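Local coordinates for protein aspartate--tRNA(Asp/Asn) ligase (Sulfolobus tokodaii, PDB 1WYD) that probably activates aspartate with ATP and transfers it to both tRNA(Asp) and tRNA(Asn), as a dimeric class II synthetase of relaxed tRNA specificity, at residues T116-R121 with K424-P429; L123-Q128 with V418-D423; L404-M407 with I411-V414. All coordinates share one frame; numbering follows the deposited sequence.

Contact 1: residues T116-R121 with K424-P429; sequences TRLRER and KKRLTP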
# COMPACT_ATOMS: atom_id res chain seq x y z
N THR B 116 -15.28 -1.83 -24.77
CA THR B 116 -16.21 -2.97 -24.70
C THR B 116 -15.87 -3.99 -23.62
O THR B 116 -16.75 -4.60 -23.04
CB THR B 116 -16.27 -3.71 -26.06
OG1 THR B 116 -16.57 -2.77 -27.11
CG2 THR B 116 -17.44 -4.72 -26.08
N ARG B 117 -14.58 -4.20 -23.40
CA ARG B 117 -14.13 -5.08 -22.34
C ARG B 117 -14.34 -4.52 -20.94
O ARG B 117 -14.68 -5.26 -20.01
CB ARG B 117 -12.65 -5.42 -22.54
CG ARG B 117 -12.42 -6.43 -23.63
CD ARG B 117 -11.27 -6.07 -24.51
NE ARG B 117 -10.05 -6.07 -23.71
CZ ARG B 117 -8.97 -5.37 -24.00
NH1 ARG B 117 -8.93 -4.60 -25.09
NH2 ARG B 117 -7.91 -5.45 -23.19
N LEU B 118 -14.12 -3.21 -20.78
CA LEU B 118 -14.39 -2.50 -19.54
C LEU B 118 -15.87 -2.52 -19.13
O LEU B 118 -16.18 -2.40 -17.94
CB LEU B 118 -13.88 -1.06 -19.61
CG LEU B 118 -12.38 -0.81 -19.75
CD1 LEU B 118 -12.02 0.67 -19.96
CD2 LEU B 118 -11.68 -1.32 -18.51
N ARG B 119 -16.79 -2.70 -20.07
CA ARG B 119 -18.19 -2.93 -19.66
C ARG B 119 -18.35 -4.31 -19.03
O ARG B 119 -19.33 -4.57 -18.32
CB ARG B 119 -19.18 -2.81 -20.84
CG ARG B 119 -19.62 -1.40 -21.16
CD ARG B 119 -20.84 -1.32 -22.14
NE ARG B 119 -20.58 -1.93 -23.46
CZ ARG B 119 -19.92 -1.33 -24.46
NH1 ARG B 119 -19.44 -0.09 -24.30
NH2 ARG B 119 -19.72 -1.96 -25.62
N GLU B 120 -17.40 -5.20 -19.31
CA GLU B 120 -17.47 -6.57 -18.80
C GLU B 120 -16.09 -6.95 -18.30
O GLU B 120 -15.49 -7.96 -18.67
CB GLU B 120 -18.00 -7.52 -19.89
CG GLU B 120 -19.40 -7.17 -20.38
CD GLU B 120 -20.47 -7.35 -19.30
OE1 GLU B 120 -20.24 -8.07 -18.30
OE2 GLU B 120 -21.57 -6.76 -19.46
N ARG B 121 -15.60 -6.08 -17.43
CA ARG B 121 -14.22 -6.09 -17.02
C ARG B 121 -13.87 -7.35 -16.22
O ARG B 121 -12.81 -7.94 -16.41
CB ARG B 121 -13.92 -4.82 -16.23
CG ARG B 121 -12.49 -4.70 -15.87
CD ARG B 121 -11.61 -4.84 -17.07
NE ARG B 121 -10.44 -3.98 -16.91
CZ ARG B 121 -9.41 -3.98 -17.73
NH1 ARG B 121 -9.39 -4.77 -18.81
NH2 ARG B 121 -8.43 -3.12 -17.50
N LYS B 424 -9.57 10.70 -18.80
CA LYS B 424 -10.51 11.74 -19.21
C LYS B 424 -11.83 11.21 -19.78
O LYS B 424 -12.84 11.91 -19.71
CB LYS B 424 -9.85 12.82 -20.10
CG LYS B 424 -10.03 12.67 -21.60
CD LYS B 424 -9.25 13.77 -22.36
CE LYS B 424 -8.96 13.38 -23.85
NZ LYS B 424 -7.87 12.35 -24.02
N LYS B 425 -11.83 9.98 -20.28
CA LYS B 425 -13.04 9.40 -20.86
C LYS B 425 -13.49 8.16 -20.12
O LYS B 425 -14.41 7.46 -20.58
CB LYS B 425 -12.81 9.06 -22.32
N ARG B 426 -12.86 7.89 -18.99
CA ARG B 426 -13.02 6.63 -18.28
C ARG B 426 -13.08 6.84 -16.77
O ARG B 426 -12.12 7.32 -16.15
CB ARG B 426 -11.95 5.62 -18.70
CG ARG B 426 -12.31 4.92 -20.02
CD ARG B 426 -11.23 4.02 -20.65
NE ARG B 426 -10.29 4.87 -21.34
CZ ARG B 426 -10.18 5.00 -22.65
NH1 ARG B 426 -10.92 4.28 -23.48
NH2 ARG B 426 -9.28 5.85 -23.13
N LEU B 427 -14.24 6.53 -16.22
CA LEU B 427 -14.54 6.76 -14.84
C LEU B 427 -15.28 5.55 -14.35
O LEU B 427 -15.34 5.32 -13.16
CB LEU B 427 -15.42 8.01 -14.69
CG LEU B 427 -16.09 8.25 -13.33
CD1 LEU B 427 -14.99 8.38 -12.24
CD2 LEU B 427 -17.03 9.49 -13.35
N THR B 428 -15.91 4.79 -15.24
CA THR B 428 -16.60 3.58 -14.79
C THR B 428 -16.43 2.41 -15.78
O THR B 428 -16.46 2.63 -16.97
CB THR B 428 -18.11 3.83 -14.48
OG1 THR B 428 -18.85 3.80 -15.68
CG2 THR B 428 -18.33 5.23 -14.01
N PRO B 429 -16.22 1.18 -15.28
CA PRO B 429 -16.31 0.86 -13.86
C PRO B 429 -15.09 1.45 -13.16
O PRO B 429 -14.09 1.80 -13.79
CB PRO B 429 -16.26 -0.67 -13.85
CG PRO B 429 -15.43 -1.03 -15.07
CD PRO B 429 -15.83 -0.01 -16.07
OXT PRO B 429 -15.03 1.65 -11.95
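Two groups grip OXT of Pro429, the C-terminal residue whose ring lies against Leu118: the guanidinium of Arg422 through a salt bridge, and the hydroxyl of Tyr191 of the second subunit through a hydrogen bond. With its carboxylate held there, the proline turns its ring onto Leu118, in helix 114-118. Pro429 CD sits 3.1 Å from the backbone O of Leu118 and CG is 3.3 Å from that same oxygen, so the ring carbon CD, bonded to the amide nitrogen and so slightly polarised, and its neighbour CG meet a carbonyl oxygen without a hydrogen bond. The cis peptide bond between Thr428 and Pro429 sets the direction in which the ring enters. The ring also touches Leu118 CB, 4.2 Å from Pro429 CD, and Arg121 CB, 4.2 Å from Pro429 CG.

The leucine branches divide the work. Leu118 CD1 reaches CD of Arg426, 3.5 Å away, the two side chains crossing at about a right angle, while CD2 lies 3.3 Å above the plane of the Arg121 guanidinium, near its rim. Arg426 suits its place because its methylene chain serves the leucine while a bend at chi3 (-80°) carries the charged end off to Asp115 and Asp423. Arg121 likewise sends its charge to Asp124 and the carbonyl of Pro419.

No hydrogen bond joins the two segments. Apolar packing lies between charged groups whose partners surround it, so the chain terminus is probably fixed jointly by this helix, Arg422 and the neighbouring subunit.

Contact 2: residues L123-Q128 with V418-D423; sequences LDLRRQ and VPFPRD
Leu125, in the short helix 121-125, and Pro419, in the irregular chain that follows helix 401-409, bring their backbones closest here, with CA atoms 7.1 Å apart and no backbone hydrogen bond between the segments. On the helix side one residue, Leu125, makes the whole contact. Leu125 CD2 lies 4.1 Å from Pro419 CB and 4.2 Å from CZ of Phe420, filling the angle between proline and ring, and its CD1 comes 4.2 Å from Pro419 CA. The approach to the phenylalanine is oblique. Phe420 has its CG beside the backbone N, chi1 -62°, which swings the far end of the ring toward the leucine; an aromatic is long enough to make this reach and still meet Tyr191 of the second subunit edge-to-face. Pro159 of that subunit, the proline of class II motif 1, also packs on the ring.

Next to the leucine, Asp124 binds Arg127. Both Arg127 NE, at 3.0 Å, and NH2, at 2.8 Å, donate to Asp124 OD1, from the same face of the carboxylate and well above its plane, yet close to the plane of the guanidinium. With OD2 engaged by Arg121, the carboxylate joins arginines three residues before and three after it.

Branched and ring carbons meet across the segments while the ionic bonds run within one of them. The join thus depends on fit and burial, and the same Phe420 ring that meets Leu125 also packs against motif 1 of the second subunit.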
# COMPACT_ATOMS: atom_id res chain seq x y z
N LEU B 123 -15.28 -10.29 -16.54
CA LEU B 123 -15.13 -11.37 -17.47
C LEU B 123 -13.80 -11.24 -18.19
O LEU B 123 -13.09 -12.22 -18.39
CB LEU B 123 -16.32 -11.42 -18.45
CG LEU B 123 -17.58 -11.89 -17.72
CD1 LEU B 123 -18.84 -11.66 -18.58
CD2 LEU B 123 -17.47 -13.34 -17.30
N ASP B 124 -13.44 -10.02 -18.54
CA ASP B 124 -12.18 -9.79 -19.18
C ASP B 124 -11.00 -10.12 -18.25
O ASP B 124 -10.08 -10.74 -18.68
CB ASP B 124 -12.08 -8.36 -19.65
CG ASP B 124 -10.83 -8.10 -20.45
OD1 ASP B 124 -10.63 -8.76 -21.51
OD2 ASP B 124 -10.00 -7.25 -20.08
N LEU B 125 -11.06 -9.71 -16.99
CA LEU B 125 -10.00 -9.95 -16.01
C LEU B 125 -9.82 -11.43 -15.73
O LEU B 125 -8.69 -11.87 -15.41
CB LEU B 125 -10.35 -9.30 -14.68
CG LEU B 125 -9.72 -7.97 -14.29
CD1 LEU B 125 -8.92 -7.29 -15.41
CD2 LEU B 125 -10.81 -7.06 -13.67
N ARG B 126 -10.91 -12.20 -15.86
CA ARG B 126 -10.83 -13.65 -15.63
C ARG B 126 -9.97 -14.39 -16.66
O ARG B 126 -9.65 -15.54 -16.47
CB ARG B 126 -12.21 -14.29 -15.56
CG ARG B 126 -12.93 -14.03 -14.29
CD ARG B 126 -14.31 -14.68 -14.25
NE ARG B 126 -15.04 -14.29 -13.03
CZ ARG B 126 -16.38 -14.39 -12.89
NH1 ARG B 126 -17.17 -14.89 -13.86
NH2 ARG B 126 -16.93 -14.01 -11.76
N ARG B 127 -9.60 -13.73 -17.76
CA ARG B 127 -8.91 -14.44 -18.80
C ARG B 127 -7.51 -14.78 -18.25
O ARG B 127 -6.93 -14.01 -17.48
CB ARG B 127 -8.78 -13.58 -20.05
CG ARG B 127 -10.02 -13.47 -20.91
CD ARG B 127 -9.77 -12.81 -22.25
NE ARG B 127 -9.37 -11.42 -22.01
CZ ARG B 127 -8.15 -10.91 -22.18
NH1 ARG B 127 -7.12 -11.65 -22.65
NH2 ARG B 127 -7.96 -9.63 -21.88
N GLN B 128 -6.97 -15.92 -18.67
CA GLN B 128 -5.64 -16.37 -18.18
C GLN B 128 -4.64 -15.23 -18.18
O GLN B 128 -4.05 -14.90 -17.15
CB GLN B 128 -5.14 -17.57 -18.98
CG GLN B 128 -5.81 -18.89 -18.59
CD GLN B 128 -5.80 -19.14 -17.09
OE1 GLN B 128 -4.76 -19.51 -16.53
NE2 GLN B 128 -6.93 -18.93 -16.44
N VAL B 418 -3.94 -2.02 -15.69
CA VAL B 418 -4.70 -1.56 -14.54
C VAL B 418 -6.12 -2.11 -14.67
O VAL B 418 -6.83 -1.81 -15.65
CB VAL B 418 -4.64 -0.03 -14.41
CG1 VAL B 418 -5.57 0.48 -13.33
CG2 VAL B 418 -3.22 0.42 -14.19
N PRO B 419 -6.58 -2.87 -13.67
CA PRO B 419 -7.84 -3.57 -13.81
C PRO B 419 -8.98 -2.53 -13.89
O PRO B 419 -9.91 -2.78 -14.65
CB PRO B 419 -7.94 -4.39 -12.51
CG PRO B 419 -6.71 -4.32 -11.94
CD PRO B 419 -6.04 -3.01 -12.32
N PHE B 420 -8.88 -1.39 -13.22
CA PHE B 420 -9.96 -0.38 -13.35
C PHE B 420 -9.43 1.00 -13.65
O PHE B 420 -9.30 1.81 -12.76
CB PHE B 420 -10.82 -0.34 -12.09
CG PHE B 420 -11.52 -1.64 -11.85
CD1 PHE B 420 -11.14 -2.46 -10.82
CD2 PHE B 420 -12.55 -2.04 -12.69
CE1 PHE B 420 -11.76 -3.68 -10.62
CE2 PHE B 420 -13.19 -3.26 -12.49
CZ PHE B 420 -12.78 -4.09 -11.47
N PRO B 421 -9.11 1.24 -14.92
CA PRO B 421 -8.40 2.46 -15.31
C PRO B 421 -9.24 3.73 -15.13
O PRO B 421 -10.46 3.67 -15.22
CB PRO B 421 -8.12 2.26 -16.80
CG PRO B 421 -8.81 0.95 -17.20
CD PRO B 421 -9.50 0.38 -16.05
N ARG B 422 -8.56 4.83 -14.84
CA ARG B 422 -9.16 6.14 -14.78
C ARG B 422 -8.42 7.03 -15.75
O ARG B 422 -7.16 7.05 -15.74
CB ARG B 422 -9.04 6.72 -13.37
CG ARG B 422 -9.97 6.09 -12.31
CD ARG B 422 -11.43 6.46 -12.46
NE ARG B 422 -12.29 5.68 -11.55
CZ ARG B 422 -12.84 4.52 -11.86
NH1 ARG B 422 -12.61 3.97 -13.04
NH2 ARG B 422 -13.63 3.88 -11.00
N ASP B 423 -9.18 7.71 -16.63
CA ASP B 423 -8.71 8.88 -17.40
C ASP B 423 -9.87 9.80 -17.86
O ASP B 423 -11.00 9.66 -17.38
CB ASP B 423 -7.84 8.47 -18.59
CG ASP B 423 -8.59 7.63 -19.60
OD1 ASP B 423 -9.83 7.80 -19.74
OD2 ASP B 423 -8.02 6.73 -20.28

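Contact 3: residues L404-M407 with I411-V414; sequences LMVM and IQSV. With SO4 (sulfate ion), chain G.
The side-chain amide of Gln412 presents NE2 to Val406, whose CG1 is 3.5 Å away and lies above and to one side of the amide plane, near the nitrogen. The other flat group is the peptide of Ile411, and its oxygen faces both methyls of the same valine: Val406 CG2 is 3.3 Å from Ile411 O and CG1 is 3.6 Å from it. A beta-branched residue suits this spot because it offers two methyls to one carbonyl oxygen. Gln412 leaves the backbone pointing away from the helix, but a bend at chi2 (-53°) brings its end back toward the valine, with NE2 hydrogen-bonded to the carbonyl of Gly410.

Helix 401-409 continues strand 394-400, and together they form motif 3 of the class II fold; Arg403, predicted to bind ATP, is one turn before Met407, and its side chain lies about 5 Å from that of Val406. The chain reverses through Gly410, sending residues 411-414 back in roughly the opposite direction and gradually away from the helix.

Beyond the turn sits a sulfate, probably from the crystallisation liquor. Ser413 OG hydrogen-bonds its O4, though the modelled separation is too short to be trusted. The backbone N of Val414 donates weakly to O3 at 3.4 Å, nearly straight at 158°, and Phe218 N gives another bond. Val414 CG1, between backbone N and carbonyl carbon (chi1 81°), rests 3.5 Å from that O3.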
# COMPACT_ATOMS: atom_id res chain seq x y z
N LEU B 404 6.16 -0.05 -14.64
CA LEU B 404 7.06 -1.16 -14.28
C LEU B 404 6.44 -2.45 -14.75
O LEU B 404 7.13 -3.36 -15.15
CB LEU B 404 7.30 -1.24 -12.76
CG LEU B 404 7.83 -2.55 -12.16
CD1 LEU B 404 9.34 -2.87 -12.59
CD2 LEU B 404 7.67 -2.55 -10.63
N MET B 405 5.11 -2.50 -14.78
CA MET B 405 4.49 -3.72 -15.24
C MET B 405 4.75 -4.07 -16.74
O MET B 405 4.80 -5.26 -17.08
CB MET B 405 3.03 -3.74 -14.88
CG MET B 405 2.81 -3.96 -13.40
SD MET B 405 3.12 -5.69 -12.90
CE MET B 405 2.05 -6.64 -13.90
N VAL B 406 4.94 -3.04 -17.58
CA VAL B 406 5.30 -3.23 -18.99
C VAL B 406 6.61 -4.00 -19.11
O VAL B 406 6.74 -4.93 -19.92
CB VAL B 406 5.49 -1.90 -19.70
CG1 VAL B 406 6.02 -2.11 -21.11
CG2 VAL B 406 4.17 -1.10 -19.72
N MET B 407 7.59 -3.63 -18.28
CA MET B 407 8.86 -4.31 -18.23
C MET B 407 8.70 -5.75 -17.69
O MET B 407 9.50 -6.65 -17.99
CB MET B 407 9.85 -3.46 -17.40
CG MET B 407 11.17 -4.12 -17.07
SD MET B 407 12.10 -3.20 -15.83
CE MET B 407 13.72 -3.70 -16.42
N ILE B 411 3.09 -6.30 -21.83
CA ILE B 411 1.89 -5.55 -22.24
C ILE B 411 2.21 -4.10 -22.51
O ILE B 411 2.75 -3.39 -21.66
CB ILE B 411 0.70 -5.70 -21.24
CG1 ILE B 411 0.18 -7.12 -21.26
CG2 ILE B 411 -0.45 -4.74 -21.61
CD1 ILE B 411 -0.24 -7.57 -19.93
N GLN B 412 1.87 -3.68 -23.71
CA GLN B 412 2.13 -2.33 -24.20
C GLN B 412 0.95 -1.37 -23.97
O GLN B 412 0.90 -0.30 -24.55
CB GLN B 412 2.45 -2.37 -25.70
CG GLN B 412 3.74 -3.12 -26.09
CD GLN B 412 4.97 -2.63 -25.31
OE1 GLN B 412 5.47 -1.54 -25.56
NE2 GLN B 412 5.43 -3.43 -24.35
N SER B 413 -0.01 -1.73 -23.12
CA SER B 413 -1.07 -0.77 -22.78
C SER B 413 -1.35 -0.75 -21.29
O SER B 413 -1.61 -1.78 -20.66
CB SER B 413 -2.34 -1.04 -23.57
OG SER B 413 -3.38 -0.12 -23.22
N VAL B 414 -1.29 0.45 -20.72
CA VAL B 414 -1.62 0.67 -19.32
C VAL B 414 -3.08 0.35 -18.98
O VAL B 414 -3.39 0.04 -17.84
CB VAL B 414 -1.29 2.10 -18.94
CG1 VAL B 414 -2.42 3.07 -19.38
CG2 VAL B 414 -1.00 2.20 -17.47
S SO4 G . -2.42 3.28 -23.51
O1 SO4 G . -2.02 2.94 -24.87
O2 SO4 G . -3.01 4.64 -23.51
O3 SO4 G . -1.23 3.24 -22.65
O4 SO4 G . -3.42 2.31 -23.06

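Contacts 1 and 2 are neighbours, their centres 9 Å apart, and polar bonds cross between them: Arg121 NE lies 2.6 Å from Pro419 O, and Pro429 O lies 2.7 Å from Arg422 NH1, both probable hydrogen bonds. The two successive helices meet the C-terminal chain in reverse order, 114-118 its last residues and 121-125 the ones before, and both contacts touch the second subunit. Contact 3, nested within the loops closed by the other two, belongs to the same chain end but touches no other subunit; its centre is 13 Å from that of contact 2 and 19 Å from that of contact 1. Toward the predicted ATP site, the side chain of Pro419 is about 8 Å from that of Ala402, and that of Arg121 about 10 Å.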